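Local coordinates for protein aromatic-amino-acid:2-oxoglutarate transaminase (Candida albicans, PDB 6HND) that probably transfers amino groups between aromatic amino acids or 2-aminoadipate and 2-oxo acids, using pyridoxal 5'-phosphate as cofactor, at residues 43-48 with 127-132; 441-446 with 487-492; 460-465 with 511-516. One frame throughout, in Å; residues are numbered along the deposited sequence.

Interaction 1 (43-48 with 127-132); sequences YGMPNH and GLQYAA. With PLP (pyridoxal-5'-phosphate), chain C.
Gln129 sends its CG anti to the backbone N (chi1 -175°), and chi2 (59°) swings CD toward the 43-48 segment, where the amide meets Met45 and Pro46; on the other segment Met45 CG lies anti to its own carbonyl carbon (chi1 -60°) and meets the Tyr130 ring. The Gln129 amide works at both ends. Gln129 NE2 donates to Pro46 O at 2.9 Å, with the acceptor close to the amide plane, while Gln129 OE1 accepts from Tyr130 N at 2.9 Å, in the carbonyl plane and on a lone pair. With one end gripped by each segment, the amide is fixed in its rotation. A water accepts from His48 N and, weakly, from Gln129 NE2. Met45 crosses the glutamine side chain at about a right angle, its CB 3.5 Å from Gln129 OE1. Both segments are irregular, and they meet at the subunit interface of this aminotransferase, where a tyrosine of one chain reaches the cofactor held by the other. Tyr130 OH donates to O2P of the pyridoxal phosphate at 2.6 Å, and the phosphate oxygen lies at the ring edge, near its plane. Lys341, Ser340 and Thr338 of the second subunit belong to the same pocket. Met45 CG approaches Tyr130 CD2 at 3.7 Å and Gly44 O comes to 3.7 Å from Tyr130 CE2, both obliquely to the ring. Gly44 is the centre of an inverse gamma turn, in which Met45 N donates to Tyr43 O at 3.0 Å.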
loop_
_atom_site.group_PDB
_atom_site.type_symbol
_atom_site.label_atom_id
_atom_site.label_comp_id
_atom_site.label_asym_id
_atom_site.label_seq_id
_atom_site.Cartn_x
_atom_site.Cartn_y
_atom_site.Cartn_z
ATOM N N TYR B 43 19.583 -11.131 -6.897
ATOM C CA TYR B 43 18.256 -10.639 -6.449
ATOM C C TYR B 43 17.220 -11.769 -6.566
ATOM O O TYR B 43 17.258 -12.466 -7.567
ATOM C CB TYR B 43 17.809 -9.422 -7.270
ATOM C CG TYR B 43 18.874 -8.535 -7.885
ATOM C CD1 TYR B 43 19.342 -8.769 -9.175
ATOM C CD2 TYR B 43 19.347 -7.404 -7.224
ATOM C CE1 TYR B 43 20.284 -7.942 -9.771
ATOM C CE2 TYR B 43 20.286 -6.564 -7.808
ATOM C CZ TYR B 43 20.760 -6.837 -9.085
ATOM O OH TYR B 43 21.691 -6.031 -9.672
ATOM N N GLY B 44 16.298 -11.880 -5.600
ATOM C CA GLY B 44 15.194 -12.861 -5.549
ATOM C C GLY B 44 14.020 -12.470 -6.425
ATOM O O GLY B 44 12.906 -12.421 -5.921
ATOM N N MET B 45 14.270 -12.189 -7.703
ATOM C CA MET B 45 13.262 -11.802 -8.730
ATOM C C MET B 45 13.012 -12.996 -9.641
ATOM O O MET B 45 13.949 -13.557 -10.194
ATOM C CB MET B 45 13.761 -10.650 -9.605
ATOM C CG MET B 45 14.065 -9.400 -8.823
ATOM S SD MET B 45 14.780 -8.180 -9.895
ATOM C CE MET B 45 15.493 -7.046 -8.708
ATOM N N PRO B 46 11.759 -13.457 -9.812
ATOM C CA PRO B 46 11.491 -14.459 -10.820
ATOM C C PRO B 46 11.628 -13.729 -12.151
ATOM O O PRO B 46 11.127 -12.620 -12.283
ATOM C CB PRO B 46 10.080 -14.959 -10.544
ATOM C CG PRO B 46 9.720 -14.335 -9.219
ATOM C CD PRO B 46 10.560 -13.091 -9.063
ATOM N N ASN B 47 12.317 -14.366 -13.091
ATOM C CA ASN B 47 12.301 -13.989 -14.527
ATOM C C ASN B 47 10.855 -13.785 -14.996
ATOM O O ASN B 47 10.016 -14.573 -14.589
ATOM C CB ASN B 47 12.968 -15.061 -15.380
ATOM C CG ASN B 47 13.200 -14.567 -16.785
ATOM O OD1 ASN B 47 12.302 -14.665 -17.635
ATOM N ND2 ASN B 47 14.382 -14.012 -17.019
ATOM N N HIS B 48 10.593 -12.799 -15.861
ATOM C CA HIS B 48 9.236 -12.492 -16.389
ATOM C C HIS B 48 8.599 -13.718 -17.064
ATOM O O HIS B 48 7.371 -13.723 -17.164
ATOM C CB HIS B 48 9.249 -11.262 -17.309
ATOM C CG HIS B 48 10.009 -11.461 -18.573
ATOM N ND1 HIS B 48 9.445 -12.073 -19.683
ATOM C CD2 HIS B 48 11.287 -11.153 -18.896
ATOM C CE1 HIS B 48 10.355 -12.149 -20.630
ATOM N NE2 HIS B 48 11.495 -11.578 -20.173
ATOM N N GLY B 127 6.460 -4.072 -15.476
ATOM C CA GLY B 127 5.256 -3.717 -14.696
ATOM C C GLY B 127 4.939 -4.760 -13.640
ATOM O O GLY B 127 4.513 -4.382 -12.521
ATOM N N LEU B 128 5.146 -6.030 -13.982
ATOM C CA LEU B 128 4.940 -7.180 -13.084
ATOM C C LEU B 128 6.209 -7.577 -12.320
ATOM O O LEU B 128 6.113 -8.499 -11.441
ATOM C CB LEU B 128 4.404 -8.311 -13.946
ATOM C CG LEU B 128 3.045 -7.993 -14.525
ATOM C CD1 LEU B 128 2.569 -9.112 -15.425
ATOM C CD2 LEU B 128 2.075 -7.736 -13.393
ATOM N N GLN B 129 7.333 -6.902 -12.568
ATOM C CA GLN B 129 8.594 -7.132 -11.809
ATOM C C GLN B 129 8.715 -6.104 -10.671
ATOM O O GLN B 129 8.059 -5.038 -10.761
ATOM C CB GLN B 129 9.783 -7.069 -12.756
ATOM C CG GLN B 129 11.124 -7.400 -12.120
ATOM C CD GLN B 129 11.106 -8.785 -11.534
ATOM O OE1 GLN B 129 10.750 -8.982 -10.364
ATOM N NE2 GLN B 129 11.464 -9.749 -12.360
ATOM N N TYR B 130 9.500 -6.450 -9.636
ATOM C CA TYR B 130 9.986 -5.533 -8.571
ATOM C C TYR B 130 10.400 -4.219 -9.229
ATOM O O TYR B 130 11.090 -4.250 -10.284
ATOM C CB TYR B 130 11.149 -6.146 -7.787
ATOM C CG TYR B 130 10.745 -7.161 -6.735
ATOM C CD1 TYR B 130 10.063 -6.775 -5.596
ATOM C CD2 TYR B 130 11.036 -8.507 -6.880
ATOM C CE1 TYR B 130 9.679 -7.690 -4.636
ATOM C CE2 TYR B 130 10.663 -9.434 -5.926
ATOM C CZ TYR B 130 10.001 -9.024 -4.784
ATOM O OH TYR B 130 9.620 -9.938 -3.825
ATOM N N ALA B 131 9.957 -3.109 -8.644
ATOM C CA ALA B 131 10.179 -1.742 -9.164
ATOM C C ALA B 131 10.677 -0.821 -8.036
ATOM O O ALA B 131 10.482 -1.142 -6.882
ATOM C CB ALA B 131 8.881 -1.257 -9.763
ATOM N N ALA B 132 11.269 0.314 -8.366
ATOM C CA ALA B 132 11.638 1.358 -7.378
ATOM C C ALA B 132 10.380 1.736 -6.595
ATOM O O ALA B 132 9.311 1.912 -7.224
ATOM C CB ALA B 132 12.252 2.568 -8.055
HETATM N N1 PLP C . 10.332 -12.683 2.875
HETATM C C2 PLP C . 11.144 -13.485 2.192
HETATM C C2A PLP C . 11.797 -14.608 2.935
HETATM C C3 PLP C . 11.332 -13.317 0.800
HETATM O O3 PLP C . 12.145 -14.194 0.141
HETATM C C4 PLP C . 10.672 -12.253 0.132
HETATM C C4A PLP C . 10.824 -12.143 -1.335
HETATM C C5 PLP C . 9.828 -11.407 0.903
HETATM C C6 PLP C . 9.730 -11.655 2.246
HETATM C C5A PLP C . 9.108 -10.196 0.366
HETATM O O4P PLP C . 8.069 -10.481 -0.616
HETATM P P PLP C . 7.086 -9.333 -1.209
HETATM O O1P PLP C . 5.787 -10.078 -1.522
HETATM O O2P PLP C . 7.751 -8.814 -2.452
HETATM O O3P PLP C . 6.985 -8.244 -0.143
HETATM O O HOH W 1 12.442 -10.298 -15.670
#

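Interaction 2 (441-446 with 487-492); sequences FKINLP and NFFRLC
Phe441 faces Phe489 as a hydrogen-bonded pair where strands 441-443 and 488-492 run antiparallel, their axes 4.7 Å apart at closest approach and their directions 162° apart. Phe441 N donates to Phe489 O at 2.9 Å, and Phe489 N returns a bond to Phe441 O; Lys442 and Phe488 follow as a non-hydrogen-bonded pair. Ile443 N then reaches Asn487 O at 3.0 Å along a nearly straight N-H...O path (173°). Where the strand pairing runs out, a side chain takes over: Asn487 CG sits between its backbone N and carbonyl carbon (chi1 58°), and Asn487 ND2 donates to Ile443 O at 3.0 Å from above the carbonyl plane. On the face carrying Phe441 and Phe489, the two rings meet edge to edge through their CD2 atoms, 4.2 Å apart. Ile443 adds CG1 and CD1 against the CD2-CE2 side of the Phe489 ring, with Ile443 CG1 3.9 Å from Phe489 CE2. At the far end Leu491 CD1 presses on Phe441 CB at 3.5 Å and also touches the adjoining ring carbons. This face lies under two helices: Met455 and Leu458 of helix 451-465 cover Ile443 and Phe489, while Leu509 and Val513 of helix 499-518 cover Phe441. The other face carries Lys442, whose NZ bonds to Phe212 O, and Phe488, whose ring packs against Phe189 and Phe212. Arg490 NH1 bonds to Asn252 OD1, and Asn252 itself binds pyridoxal phosphate, so the same strand has a second-shell link to the cofactor. A four-stranded antiparallel sheet backed by helices on one face is characteristic of the small, C-terminal domain of fold-type I aminotransferases.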
loop_
_atom_site.group_PDB
_atom_site.type_symbol
_atom_site.label_atom_id
_atom_site.label_comp_id
_atom_site.label_asym_id
_atom_site.label_seq_id
_atom_site.Cartn_x
_atom_site.Cartn_y
_atom_site.Cartn_z
ATOM N N PHE B 441 -25.285 21.900 3.165
ATOM C CA PHE B 441 -26.755 22.057 3.285
ATOM C C PHE B 441 -27.030 22.487 4.719
ATOM O O PHE B 441 -26.947 21.636 5.629
ATOM C CB PHE B 441 -27.448 20.746 2.921
ATOM C CG PHE B 441 -28.949 20.793 2.889
ATOM C CD1 PHE B 441 -29.614 21.400 1.842
ATOM C CD2 PHE B 441 -29.700 20.155 3.863
ATOM C CE1 PHE B 441 -31.002 21.403 1.788
ATOM C CE2 PHE B 441 -31.085 20.180 3.825
ATOM C CZ PHE B 441 -31.731 20.774 2.769
ATOM N N LYS B 442 -27.311 23.773 4.886
ATOM C CA LYS B 442 -27.521 24.434 6.190
ATOM C C LYS B 442 -28.961 24.221 6.648
ATOM O O LYS B 442 -29.891 24.242 5.823
ATOM C CB LYS B 442 -27.153 25.912 6.067
ATOM C CG LYS B 442 -25.659 26.164 5.905
ATOM C CD LYS B 442 -25.230 27.577 6.202
ATOM C CE LYS B 442 -25.242 28.447 4.964
ATOM N NZ LYS B 442 -24.379 29.639 5.135
ATOM N N ILE B 443 -29.107 23.982 7.941
ATOM C CA ILE B 443 -30.398 23.868 8.658
ATOM C C ILE B 443 -30.493 25.084 9.580
ATOM O O ILE B 443 -29.678 25.142 10.546
ATOM C CB ILE B 443 -30.435 22.554 9.459
ATOM C CG1 ILE B 443 -30.012 21.342 8.623
ATOM C CG2 ILE B 443 -31.802 22.388 10.104
ATOM C CD1 ILE B 443 -30.770 21.164 7.321
ATOM N N ASN B 444 -31.422 25.997 9.284
ATOM C CA ASN B 444 -31.668 27.248 10.051
ATOM C C ASN B 444 -32.481 26.881 11.308
ATOM O O ASN B 444 -33.633 27.360 11.476
ATOM C CB ASN B 444 -32.233 28.366 9.148
ATOM C CG ASN B 444 -31.276 28.724 8.011
ATOM O OD1 ASN B 444 -30.044 28.638 8.163
ATOM N ND2 ASN B 444 -31.802 29.132 6.856
ATOM N N LEU B 445 -31.871 26.115 12.216
ATOM C CA LEU B 445 -32.461 25.889 13.565
ATOM C C LEU B 445 -32.523 27.233 14.285
ATOM O O LEU B 445 -31.651 28.066 14.093
ATOM C CB LEU B 445 -31.628 24.884 14.373
ATOM C CG LEU B 445 -31.531 23.493 13.769
ATOM C CD1 LEU B 445 -30.461 22.688 14.459
ATOM C CD2 LEU B 445 -32.857 22.785 13.820
ATOM N N PRO B 446 -33.537 27.483 15.143
ATOM C CA PRO B 446 -33.468 28.597 16.090
ATOM C C PRO B 446 -32.140 28.580 16.864
ATOM O O PRO B 446 -31.668 27.532 17.263
ATOM C CB PRO B 446 -34.665 28.404 17.032
ATOM C CG PRO B 446 -35.620 27.491 16.280
ATOM C CD PRO B 446 -34.793 26.730 15.243
ATOM N N ASN B 487 -24.660 22.768 12.356
ATOM C CA ASN B 487 -26.062 22.752 11.844
ATOM C C ASN B 487 -26.074 22.578 10.318
ATOM O O ASN B 487 -26.674 23.398 9.615
ATOM C CB ASN B 487 -26.836 24.000 12.284
ATOM C CG ASN B 487 -26.186 25.295 11.832
ATOM O OD1 ASN B 487 -24.952 25.420 11.846
ATOM N ND2 ASN B 487 -27.017 26.233 11.392
ATOM N N PHE B 488 -25.461 21.522 9.795
ATOM C CA PHE B 488 -25.483 21.287 8.332
ATOM C C PHE B 488 -25.318 19.806 8.044
ATOM O O PHE B 488 -24.729 19.107 8.859
ATOM C CB PHE B 488 -24.428 22.113 7.586
ATOM C CG PHE B 488 -22.989 21.742 7.830
ATOM C CD1 PHE B 488 -22.272 22.322 8.866
ATOM C CD2 PHE B 488 -22.329 20.870 6.985
ATOM C CE1 PHE B 488 -20.924 22.029 9.044
ATOM C CE2 PHE B 488 -20.997 20.540 7.190
ATOM C CZ PHE B 488 -20.300 21.110 8.225
ATOM N N PHE B 489 -25.797 19.393 6.882
ATOM C CA PHE B 489 -25.474 18.088 6.269
ATOM C C PHE B 489 -24.590 18.333 5.050
ATOM O O PHE B 489 -24.798 19.324 4.348
ATOM C CB PHE B 489 -26.748 17.352 5.879
ATOM C CG PHE B 489 -27.668 17.072 7.029
ATOM C CD1 PHE B 489 -27.353 16.092 7.963
ATOM C CD2 PHE B 489 -28.871 17.755 7.150
ATOM C CE1 PHE B 489 -28.203 15.836 9.028
ATOM C CE2 PHE B 489 -29.708 17.517 8.237
ATOM C CZ PHE B 489 -29.374 16.558 9.168
ATOM N N ARG B 490 -23.607 17.453 4.841
ATOM C CA ARG B 490 -22.808 17.415 3.598
ATOM C C ARG B 490 -23.577 16.546 2.622
ATOM O O ARG B 490 -23.939 15.406 3.007
ATOM C CB ARG B 490 -21.412 16.819 3.810
ATOM C CG ARG B 490 -20.523 16.892 2.571
ATOM C CD ARG B 490 -19.279 16.038 2.720
ATOM N NE ARG B 490 -19.605 14.639 2.548
ATOM C CZ ARG B 490 -18.750 13.644 2.632
ATOM N NH1 ARG B 490 -17.477 13.884 2.885
ATOM N NH2 ARG B 490 -19.168 12.404 2.471
ATOM N N LEU B 491 -23.727 17.035 1.398
ATOM C CA LEU B 491 -24.411 16.310 0.300
ATOM C C LEU B 491 -23.376 15.998 -0.761
ATOM O O LEU B 491 -22.551 16.885 -1.021
ATOM C CB LEU B 491 -25.517 17.187 -0.284
ATOM C CG LEU B 491 -26.438 17.855 0.739
ATOM C CD1 LEU B 491 -27.410 18.770 0.019
ATOM C CD2 LEU B 491 -27.184 16.811 1.551
ATOM N N CYS B 492 -23.406 14.779 -1.298
ATOM C CA CYS B 492 -22.561 14.365 -2.431
ATOM C C CYS B 492 -23.430 13.888 -3.602
ATOM O O CYS B 492 -24.221 12.946 -3.398
ATOM C CB CYS B 492 -21.574 13.284 -2.017
ATOM S SG CYS B 492 -20.552 12.767 -3.417
#

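Interaction 3 (460-465 with 511-516); sequences WKLISY and DAVYEF
Lys461 opens the contact with CD bent at chi2 (51°); its chain passes the Ala512 carbonyl, Lys461 CG 3.7 Å from Ala512 O, and NZ ends at Glu515. There NZ forms a salt bridge with Glu515 OE1; the bond is very short as modelled, and OE1 crowds a neighbouring atom, so its exact place is less sure. NZ also donates to Phe523 O, and OE1 accepts from Asn519 ND2, so both charged groups have further polar partners. Leu462 turns CD2 onto Ala512 CB at 3.4 Å, tighter than usual van der Waals contact, and more loosely touches Val513 CG2. The small alanine thus marks the point where the helices draw closest, Leu462 CA and Ala512 CA being 5.5 Å apart. The axes of segments 460-465 and 511-516 approach to 9.0 Å at 130°; their parent helices, 451-465 and 499-518, both pack on the antiparallel sheet of the small domain. Ser464 OG folds back onto Lys461 O at 2.6 Å, which also accepts from Tyr465 N; both donors come from the same face of the carbonyl plane. Tyr465 lays one ring face over Ala512: Ala512 CA stands 3.8 Å above the Tyr465 ring centre, 8° off the normal, in a CH-pi contact, and Ala512 CB lies 3.6 Å from Tyr465 CG. Glu515 OE2 lies in the ring plane at its edge and accepts from Tyr465 OH in a bond that is very short in the model. Asp511 CB meets Tyr465 CE2 obliquely to the ring at 3.7 Å, while its carboxylate pairs with Lys507.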
loop_
_atom_site.group_PDB
_atom_site.type_symbol
_atom_site.label_atom_id
_atom_site.label_comp_id
_atom_site.label_asym_id
_atom_site.label_seq_id
_atom_site.Cartn_x
_atom_site.Cartn_y
_atom_site.Cartn_z
ATOM N N TRP B 460 -32.451 11.105 11.835
ATOM C CA TRP B 460 -33.426 9.984 11.876
ATOM C C TRP B 460 -34.562 10.255 10.876
ATOM O O TRP B 460 -34.913 9.329 10.140
ATOM C CB TRP B 460 -33.973 9.765 13.284
ATOM C CG TRP B 460 -32.992 9.153 14.222
ATOM C CD1 TRP B 460 -32.446 9.721 15.340
ATOM C CD2 TRP B 460 -32.440 7.832 14.120
ATOM N NE1 TRP B 460 -31.602 8.832 15.944
ATOM C CE2 TRP B 460 -31.570 7.672 15.216
ATOM C CE3 TRP B 460 -32.594 6.780 13.213
ATOM C CZ2 TRP B 460 -30.853 6.494 15.418
ATOM C CZ3 TRP B 460 -31.877 5.623 13.408
ATOM C CH2 TRP B 460 -31.018 5.483 14.496
ATOM N N LYS B 461 -35.084 11.487 10.822
ATOM C CA LYS B 461 -36.178 11.888 9.894
ATOM C C LYS B 461 -35.778 11.689 8.417
ATOM O O LYS B 461 -36.602 11.173 7.628
ATOM C CB LYS B 461 -36.561 13.350 10.131
ATOM C CG LYS B 461 -37.930 13.722 9.598
ATOM C CD LYS B 461 -39.007 12.759 10.072
ATOM C CE LYS B 461 -40.380 13.367 10.104
ATOM N NZ LYS B 461 -41.386 12.329 10.398
ATOM N N LEU B 462 -34.576 12.122 8.036
ATOM C CA LEU B 462 -34.054 11.958 6.652
ATOM C C LEU B 462 -33.997 10.458 6.338
ATOM O O LEU B 462 -34.477 10.061 5.254
ATOM C CB LEU B 462 -32.655 12.577 6.511
ATOM C CG LEU B 462 -32.516 14.080 6.757
ATOM C CD1 LEU B 462 -31.118 14.517 6.402
ATOM C CD2 LEU B 462 -33.505 14.882 5.961
ATOM N N ILE B 463 -33.431 9.651 7.252
ATOM C CA ILE B 463 -33.308 8.170 7.060
ATOM C C ILE B 463 -34.714 7.599 6.825
ATOM O O ILE B 463 -34.884 6.900 5.810
ATOM C CB ILE B 463 -32.578 7.485 8.226
ATOM C CG1 ILE B 463 -31.131 7.975 8.359
ATOM C CG2 ILE B 463 -32.652 5.969 8.081
ATOM C CD1 ILE B 463 -30.489 7.635 9.686
ATOM N N SER B 464 -35.701 7.977 7.645
ATOM C CA SER B 464 -37.124 7.550 7.488
ATOM C C SER B 464 -37.697 8.045 6.154
ATOM O O SER B 464 -38.466 7.282 5.557
ATOM C CB SER B 464 -38.004 7.933 8.655
ATOM O OG SER B 464 -38.105 9.327 8.786
ATOM N N TYR B 465 -37.262 9.198 5.636
ATOM C CA TYR B 465 -37.710 9.719 4.309
ATOM C C TYR B 465 -36.906 9.119 3.132
ATOM O O TYR B 465 -37.259 9.414 1.975
ATOM C CB TYR B 465 -37.691 11.249 4.308
ATOM C CG TYR B 465 -39.008 11.887 4.677
ATOM C CD1 TYR B 465 -39.504 11.833 5.975
ATOM C CD2 TYR B 465 -39.756 12.562 3.724
ATOM C CE1 TYR B 465 -40.715 12.426 6.311
ATOM C CE2 TYR B 465 -40.951 13.178 4.048
ATOM C CZ TYR B 465 -41.437 13.094 5.338
ATOM O OH TYR B 465 -42.625 13.689 5.618
ATOM N N ASP B 511 -38.345 17.597 1.835
ATOM C CA ASP B 511 -39.628 17.094 2.401
ATOM C C ASP B 511 -39.406 16.728 3.876
ATOM O O ASP B 511 -40.204 17.132 4.743
ATOM C CB ASP B 511 -40.132 15.843 1.679
ATOM C CG ASP B 511 -40.734 16.012 0.288
ATOM O OD1 ASP B 511 -40.991 17.168 -0.151
ATOM O OD2 ASP B 511 -40.941 14.955 -0.358
ATOM N N ALA B 512 -38.352 15.972 4.163
ATOM C CA ALA B 512 -38.013 15.551 5.541
ATOM C C ALA B 512 -37.742 16.776 6.434
ATOM O O ALA B 512 -38.215 16.780 7.575
ATOM C CB ALA B 512 -36.832 14.617 5.493
ATOM N N VAL B 513 -37.008 17.791 5.946
ATOM C CA VAL B 513 -36.680 18.997 6.763
ATOM C C VAL B 513 -37.971 19.777 7.001
ATOM O O VAL B 513 -38.209 20.199 8.163
ATOM C CB VAL B 513 -35.586 19.900 6.160
ATOM C CG1 VAL B 513 -35.304 21.062 7.100
ATOM C CG2 VAL B 513 -34.284 19.164 5.856
ATOM N N TYR B 514 -38.767 19.960 5.945
ATOM C CA TYR B 514 -40.089 20.629 5.995
ATOM C C TYR B 514 -40.961 20.000 7.086
ATOM O O TYR B 514 -41.469 20.748 7.939
ATOM C CB TYR B 514 -40.848 20.540 4.671
ATOM C CG TYR B 514 -42.124 21.343 4.725
ATOM C CD1 TYR B 514 -42.074 22.725 4.666
ATOM C CD2 TYR B 514 -43.362 20.742 4.917
ATOM C CE1 TYR B 514 -43.221 23.492 4.763
ATOM C CE2 TYR B 514 -44.524 21.499 5.017
ATOM C CZ TYR B 514 -44.454 22.883 4.942
ATOM O OH TYR B 514 -45.555 23.686 5.045
ATOM N N GLU B 515 -41.135 18.676 7.064
ATOM C CA GLU B 515 -41.985 17.993 8.067
ATOM C C GLU B 515 -41.380 18.247 9.439
ATOM O O GLU B 515 -42.139 18.535 10.378
ATOM C CB GLU B 515 -42.130 16.495 7.810
ATOM C CG GLU B 515 -43.342 15.881 8.520
ATOM C CD GLU B 515 -43.198 14.406 8.887
ATOM O OE1 GLU B 515 -43.118 14.092 10.115
ATOM O OE2 GLU B 515 -43.142 13.563 7.954
ATOM N N PHE B 516 -40.061 18.170 9.559
ATOM C CA PHE B 516 -39.379 18.244 10.877
ATOM C C PHE B 516 -39.666 19.618 11.489
ATOM O O PHE B 516 -40.033 19.674 12.693
ATOM C CB PHE B 516 -37.895 17.914 10.732
ATOM C CG PHE B 516 -37.069 18.161 11.964
ATOM C CD1 PHE B 516 -37.036 17.237 12.990
ATOM C CD2 PHE B 516 -36.279 19.283 12.063
ATOM C CE1 PHE B 516 -36.264 17.456 14.118
ATOM C CE2 PHE B 516 -35.506 19.504 13.186
ATOM C CZ PHE B 516 -35.503 18.596 14.217
#

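Interactions 2 and 3 are neighbours, their centres 13 Å apart, and share one two-layer unit: strand 438-443 leads into helix 451-465, and strand 488-492 into helix 499-518, so their segments alternate along the chain. The layers meet directly, as where Phe489 CE2 packs 3.8 Å from Leu462 CD1 and Phe441 CE2 lies 3.9 Å from Val513 CG2. Interaction 1 comes first in sequence and lies on the opposite side of the chain's centre, about 52 Å and 56 Å from the other two, centre to centre. All three contacts touch the second subunit. Interaction 1 supplies a tyrosine to that subunit's cofactor, whereas interactions 2 and 3 belong to the sheet and helices of the small domain.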